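Local coordinates for glyoxalase family protein (Enterococcus faecalis, PDB 2P25) that is of unknown function but belongs to the glyoxalase/bleomycin resistance protein/dioxygenase superfamily, and is built from two similar alpha-beta halves, at residues A18-Y23 with F29-E34; L45-G50 with L54-S59. All coordinates share one frame; numbering follows the deposited sequence.

Overall arrangement
Both contacts belong to the same half of the chain and share one four-stranded sheet, in which strands 30-37 and 42-49 are neighbours. Contact 2 is the buried one: it zips strand 42-49 to strand 52-58 with backbone hydrogen bonds, leucine and isoleucine side chains on the helix side and a polar cluster on the other. Contact 1 is smaller and only partly buried, tying helix 16-26 to the beginning of strand 30-37, an edge strand of this sheet within the chain, by one backbone bond, a long salt bridge and light apolar touching. Tyr23 CB packs on Leu47 CD1 at 3.6 Å, so the helix of contact 1 rests on the hairpin of contact 2.

Contact 1: residues A18-Y23 with F29-E34; sequences ATKNFY and FEVLRE
Tyr23 and Phe29 meet through the backbone: Phe29 N donates to Tyr23 O at 3.0 Å, with an N-H...O angle of 153° and the donor in the carbonyl plane. The side chain of Phe29 turns back on the same oxygen. Its CG stands beside its own backbone N (chi1 -81°), which brings the ring edge to the carbonyl, with Phe29 CD2 3.4 Å from Tyr23 O in the plane of the ring. One oxygen thus faces both the amide and the aromatic edge of Phe29. A turn of helix away, Lys20 reaches across with a chain bent at chi2 and chi4, while Glu34 comes to meet it extended, CG anti to N (chi1 177°). Lys20 NZ and Glu34 OE1 form only a long salt bridge, 3.6 Å; both hydrogen-bond to Tyr16 OH, and His36 takes the other oxygen of Glu34. Val31 meets the aliphatic part of Lys20, its CG2 4.2 Å from Lys20 CE, the two side chains crossing at about a right angle. The contact marks the helix-to-strand connection of a beta-alpha-beta-beta-beta module of the glyoxalase fold, where helix 16-26 leads into strand 30-37. The helix packs against one face of the sheet, Lys20 on Leu45 of strand 42-49 and Tyr23 on Ile56 of strand 52-58 and Ile11 of strand 6-13; Phe29 packs on Leu49 and on Phe3 of the second subunit.

Contact 2: residues L45-G50 with L54-S59; sequences LDLKLG and LEIFIS
Leu47 and Ile56 touch through their ends, Leu47 CD1 standing 3.6 Å from Ile56 CD1, diagonally across the two strands. Both first torsions set the branch that leads to the contact beside its own backbone N (Leu47 chi1 -58°, Ile56 chi1 -48°). On the same face Leu47 CB lies 4.3 Å from Leu54 CB, and Leu45 CD2 meets Ile58 CD1 at 4.2 Å. Two hydrogen-bonded pairs hold this register: Leu45 and Ile56 exchange bonds in both directions, Leu45 N to Ile56 O being almost straight at 2.8 Å, and Leu47 and Leu54 do likewise, with Leu47 N to Leu54 O at 2.7 Å. The segments are the arms of an antiparallel beta hairpin, strands 42-49 and 52-58, which closes one of the beta-alpha-beta-beta-beta modules of the glyoxalase fold. Between these pairs comes the non-hydrogen-bonded pair Asp46 and Glu55, whose side chains lie side by side on the opposite face, pointing the same way, with carboxylate planes 54° apart. Asp46 OD1 comes 3.0 Å from Glu55 OE1 with no hydrogen bond between them; Lys44 bridges the two side chains, with salt bridges to Asp46 OD2 and Glu55 OE1, and Arg33 also pairs with Asp46 OD2. Further out, helix 16-26 covers the apolar face, Tyr23 on Leu47 and Leu54 and Thr19 on Ile56, while Ile11 of the adjacent strand 6-13 flanks Leu54. On the carboxylate side Glu55 packs on His8 and on His76 of the second subunit, while Phe57 makes a cation-pi contact with Arg75 of that subunit.

Contact 1: residues A18-Y23 with F29-E34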
loop_
_atom_site.group_PDB
_atom_site.type_symbol
_atom_site.label_atom_id
_atom_site.label_comp_id
_atom_site.label_asym_id
_atom_site.label_seq_id
_atom_site.Cartn_x
_atom_site.Cartn_y
_atom_site.Cartn_z
ATOM N N ALA A 18 -18.684 -4.145 7.137
ATOM C CA ALA A 18 -17.401 -4.515 7.769
ATOM C C ALA A 18 -16.360 -3.399 7.591
ATOM O O ALA A 18 -15.605 -3.072 8.512
ATOM C CB ALA A 18 -16.882 -5.796 7.149
ATOM N N THR A 19 -16.346 -2.820 6.392
ATOM C CA THR A 19 -15.384 -1.785 6.001
ATOM C C THR A 19 -15.656 -0.504 6.805
ATOM O O THR A 19 -14.731 0.097 7.372
ATOM C CB THR A 19 -15.443 -1.511 4.484
ATOM O OG1 THR A 19 -15.108 -2.705 3.759
ATOM C CG2 THR A 19 -14.446 -0.415 4.097
ATOM N N LYS A 20 -16.923 -0.095 6.899
ATOM C CA LYS A 20 -17.252 1.093 7.714
ATOM C C LYS A 20 -16.935 0.856 9.198
ATOM O O LYS A 20 -16.359 1.723 9.862
ATOM C CB LYS A 20 -18.734 1.499 7.549
ATOM C CG LYS A 20 -19.121 2.003 6.158
ATOM C CD LYS A 20 -18.406 3.299 5.827
ATOM C CE LYS A 20 -19.137 4.119 4.744
ATOM N NZ LYS A 20 -20.329 4.861 5.261
ATOM N N ASN A 21 -17.291 -0.324 9.712
ATOM C CA ASN A 21 -17.073 -0.619 11.131
ATOM C C ASN A 21 -15.578 -0.544 11.456
ATOM O O ASN A 21 -15.175 0.056 12.457
ATOM C CB ASN A 21 -17.660 -1.992 11.438
ATOM C CG ASN A 21 -17.546 -2.381 12.892
ATOM O OD1 ASN A 21 -18.142 -1.751 13.782
ATOM N ND2 ASN A 21 -16.797 -3.448 13.146
ATOM N N PHE A 22 -14.753 -1.094 10.578
ATOM C CA PHE A 22 -13.316 -1.185 10.843
ATOM C C PHE A 22 -12.582 0.122 10.537
ATOM O O PHE A 22 -11.953 0.716 11.420
ATOM C CB PHE A 22 -12.717 -2.350 10.043
ATOM C CG PHE A 22 -11.265 -2.624 10.351
ATOM C CD1 PHE A 22 -10.906 -3.534 11.375
ATOM C CD2 PHE A 22 -10.259 -2.015 9.601
ATOM C CE1 PHE A 22 -9.536 -3.811 11.641
ATOM C CE2 PHE A 22 -8.886 -2.283 9.839
ATOM C CZ PHE A 22 -8.524 -3.167 10.895
ATOM N N TYR A 23 -12.634 0.572 9.290
ATOM C CA TYR A 23 -11.832 1.736 8.898
ATOM C C TYR A 23 -12.353 3.078 9.396
ATOM O O TYR A 23 -11.585 3.943 9.777
ATOM C CB TYR A 23 -11.634 1.771 7.382
ATOM C CG TYR A 23 -10.701 0.697 6.897
ATOM C CD1 TYR A 23 -9.328 0.861 6.992
ATOM C CD2 TYR A 23 -11.193 -0.508 6.350
ATOM C CE1 TYR A 23 -8.452 -0.119 6.557
ATOM C CE2 TYR A 23 -10.314 -1.508 5.911
ATOM C CZ TYR A 23 -8.949 -1.297 6.006
ATOM O OH TYR A 23 -8.037 -2.236 5.578
ATOM N N PHE A 29 -10.935 6.858 10.382
ATOM C CA PHE A 29 -10.915 7.532 9.105
ATOM C C PHE A 29 -12.278 8.201 8.930
ATOM O O PHE A 29 -13.290 7.731 9.483
ATOM C CB PHE A 29 -10.628 6.537 7.990
ATOM C CG PHE A 29 -9.187 6.218 7.846
ATOM C CD1 PHE A 29 -8.377 6.975 6.989
ATOM C CD2 PHE A 29 -8.627 5.162 8.550
ATOM C CE1 PHE A 29 -7.025 6.682 6.825
ATOM C CE2 PHE A 29 -7.256 4.844 8.398
ATOM C CZ PHE A 29 -6.460 5.617 7.540
ATOM N N GLU A 30 -12.284 9.339 8.251
ATOM C CA GLU A 30 -13.529 10.001 7.915
ATOM C C GLU A 30 -13.852 9.747 6.454
ATOM O O GLU A 30 -12.950 9.632 5.620
ATOM C CB GLU A 30 -13.403 11.505 8.179
ATOM C CG GLU A 30 -13.380 11.841 9.688
ATOM C CD GLU A 30 -13.015 13.283 9.975
ATOM O OE1 GLU A 30 -13.051 14.114 9.032
ATOM O OE2 GLU A 30 -12.703 13.590 11.160
ATOM N N VAL A 31 -15.142 9.708 6.122
ATOM C CA VAL A 31 -15.512 9.576 4.713
ATOM C C VAL A 31 -15.239 10.879 3.953
ATOM O O VAL A 31 -15.680 11.966 4.361
ATOM C CB VAL A 31 -17.005 9.177 4.546
ATOM C CG1 VAL A 31 -17.388 9.204 3.072
ATOM C CG2 VAL A 31 -17.266 7.802 5.161
ATOM N N LEU A 32 -14.488 10.767 2.867
ATOM C CA LEU A 32 -14.281 11.860 1.923
ATOM C C LEU A 32 -15.312 11.788 0.808
ATOM O O LEU A 32 -15.959 12.782 0.490
ATOM C CB LEU A 32 -12.874 11.786 1.331
ATOM C CG LEU A 32 -12.437 12.916 0.416
ATOM C CD1 LEU A 32 -12.458 14.222 1.188
ATOM C CD2 LEU A 32 -11.023 12.592 -0.074
ATOM N N ARG A 33 -15.446 10.612 0.198
ATOM C CA ARG A 33 -16.471 10.390 -0.810
ATOM C C ARG A 33 -16.903 8.930 -0.839
ATOM O O ARG A 33 -16.142 8.053 -0.454
ATOM C CB ARG A 33 -16.052 10.941 -2.195
ATOM C CG ARG A 33 -14.968 10.218 -2.918
ATOM C CD ARG A 33 -14.625 10.968 -4.241
ATOM N NE ARG A 33 -14.029 12.279 -3.981
ATOM C CZ ARG A 33 -12.758 12.465 -3.595
ATOM N NH1 ARG A 33 -12.306 13.695 -3.377
ATOM N NH2 ARG A 33 -11.935 11.429 -3.429
ATOM N N GLU A 34 -18.128 8.674 -1.280
ATOM C CA GLU A 34 -18.627 7.307 -1.473
ATOM C C GLU A 34 -19.438 7.302 -2.750
ATOM O O GLU A 34 -20.325 8.130 -2.909
ATOM C CB GLU A 34 -19.529 6.819 -0.310
ATOM C CG GLU A 34 -20.099 5.388 -0.579
ATOM C CD GLU A 34 -21.014 4.807 0.516
ATOM O OE1 GLU A 34 -20.845 5.165 1.683
ATOM O OE2 GLU A 34 -21.885 3.959 0.183
#

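Contact 2: residues L45-G50 with L54-S59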
loop_
_atom_site.group_PDB
_atom_site.type_symbol
_atom_site.label_atom_id
_atom_site.label_comp_id
_atom_site.label_asym_id
_atom_site.label_seq_id
_atom_site.Cartn_x
_atom_site.Cartn_y
_atom_site.Cartn_z
ATOM N N LEU A 45 -15.049 3.835 -1.910
ATOM C CA LEU A 45 -15.112 4.617 -0.682
ATOM C C LEU A 45 -13.754 5.257 -0.449
ATOM O O LEU A 45 -12.752 4.524 -0.272
ATOM C CB LEU A 45 -15.511 3.672 0.474
ATOM C CG LEU A 45 -15.658 4.213 1.888
ATOM C CD1 LEU A 45 -16.770 5.306 1.967
ATOM C CD2 LEU A 45 -15.888 3.094 2.893
ATOM N N ASP A 46 -13.691 6.591 -0.535
ATOM C CA ASP A 46 -12.451 7.345 -0.240
ATOM C C ASP A 46 -12.487 7.891 1.186
ATOM O O ASP A 46 -13.434 8.557 1.584
ATOM C CB ASP A 46 -12.220 8.505 -1.213
ATOM C CG ASP A 46 -11.972 8.041 -2.649
ATOM O OD1 ASP A 46 -11.119 7.170 -2.852
ATOM O OD2 ASP A 46 -12.604 8.578 -3.574
ATOM N N LEU A 47 -11.429 7.613 1.937
ATOM C CA LEU A 47 -11.370 7.942 3.369
ATOM C C LEU A 47 -10.157 8.808 3.646
ATOM O O LEU A 47 -9.132 8.683 2.981
ATOM C CB LEU A 47 -11.249 6.660 4.201
ATOM C CG LEU A 47 -12.342 5.594 4.058
ATOM C CD1 LEU A 47 -12.113 4.404 4.964
ATOM C CD2 LEU A 47 -13.732 6.196 4.320
ATOM N N LYS A 48 -10.268 9.666 4.651
ATOM C CA LYS A 48 -9.213 10.600 4.936
ATOM C C LYS A 48 -8.952 10.523 6.428
ATOM O O LYS A 48 -9.901 10.589 7.219
ATOM C CB LYS A 48 -9.693 12.016 4.600
ATOM C CG LYS A 48 -8.604 13.078 4.451
ATOM C CD LYS A 48 -8.190 13.226 2.982
ATOM C CE LYS A 48 -7.206 14.370 2.794
ATOM N NZ LYS A 48 -5.867 13.989 3.331
ATOM N N LEU A 49 -7.687 10.371 6.809
ATOM C CA LEU A 49 -7.276 10.765 8.169
ATOM C C LEU A 49 -6.020 11.617 8.137
ATOM O O LEU A 49 -4.954 11.167 7.701
ATOM C CB LEU A 49 -7.087 9.558 9.098
ATOM C CG LEU A 49 -6.764 9.888 10.570
ATOM C CD1 LEU A 49 -7.896 10.642 11.279
ATOM C CD2 LEU A 49 -6.420 8.643 11.345
ATOM N N GLY A 50 -6.151 12.851 8.622
ATOM C CA GLY A 50 -5.055 13.809 8.546
ATOM C C GLY A 50 -4.833 14.171 7.090
ATOM O O GLY A 50 -5.722 14.741 6.453
ATOM N N LEU A 54 -7.133 7.003 1.930
ATOM C CA LEU A 54 -7.273 5.575 1.720
ATOM C C LEU A 54 -8.447 5.374 0.783
ATOM O O LEU A 54 -9.530 5.898 1.038
ATOM C CB LEU A 54 -7.534 4.910 3.077
ATOM C CG LEU A 54 -7.016 3.547 3.433
ATOM C CD1 LEU A 54 -5.475 3.517 3.383
ATOM C CD2 LEU A 54 -7.556 3.220 4.816
ATOM N N GLU A 55 -8.231 4.675 -0.322
ATOM C CA GLU A 55 -9.279 4.380 -1.295
ATOM C C GLU A 55 -9.672 2.919 -1.207
ATOM O O GLU A 55 -8.831 2.052 -1.430
ATOM C CB GLU A 55 -8.720 4.655 -2.663
ATOM C CG GLU A 55 -9.648 4.621 -3.797
ATOM C CD GLU A 55 -9.035 5.350 -4.972
ATOM O OE1 GLU A 55 -9.019 6.617 -4.978
ATOM O OE2 GLU A 55 -8.544 4.654 -5.864
ATOM N N ILE A 56 -10.936 2.645 -0.921
ATOM C CA ILE A 56 -11.356 1.261 -0.721
ATOM C C ILE A 56 -12.373 0.889 -1.776
ATOM O O ILE A 56 -13.385 1.591 -1.935
ATOM C CB ILE A 56 -11.925 1.027 0.688
ATOM C CG1 ILE A 56 -10.974 1.620 1.744
ATOM C CG2 ILE A 56 -12.192 -0.470 0.899
ATOM C CD1 ILE A 56 -11.356 1.340 3.160
ATOM N N PHE A 57 -12.098 -0.183 -2.506
ATOM C CA PHE A 57 -13.018 -0.725 -3.498
ATOM C C PHE A 57 -13.690 -1.926 -2.840
ATOM O O PHE A 57 -13.003 -2.811 -2.371
ATOM C CB PHE A 57 -12.239 -1.184 -4.748
ATOM C CG PHE A 57 -11.613 -0.038 -5.504
ATOM C CD1 PHE A 57 -12.256 0.523 -6.607
ATOM C CD2 PHE A 57 -10.386 0.471 -5.103
ATOM C CE1 PHE A 57 -11.670 1.598 -7.294
ATOM C CE2 PHE A 57 -9.806 1.549 -5.766
ATOM C CZ PHE A 57 -10.437 2.099 -6.870
ATOM N N ILE A 58 -15.024 -1.928 -2.782
ATOM C CA ILE A 58 -15.750 -2.945 -2.040
ATOM C C ILE A 58 -16.575 -3.790 -3.007
ATOM O O ILE A 58 -17.421 -3.273 -3.714
ATOM C CB ILE A 58 -16.703 -2.305 -0.976
ATOM C CG1 ILE A 58 -15.927 -1.332 -0.071
ATOM C CG2 ILE A 58 -17.389 -3.377 -0.112
ATOM C CD1 ILE A 58 -16.796 -0.411 0.728
ATOM N N SER A 59 -16.360 -5.095 -2.989
ATOM C CA SER A 59 -17.025 -6.002 -3.943
ATOM C C SER A 59 -16.935 -7.442 -3.454
ATOM O O SER A 59 -15.904 -7.868 -2.943
ATOM C CB SER A 59 -16.381 -5.889 -5.326
ATOM O OG SER A 59 -16.986 -6.782 -6.264
#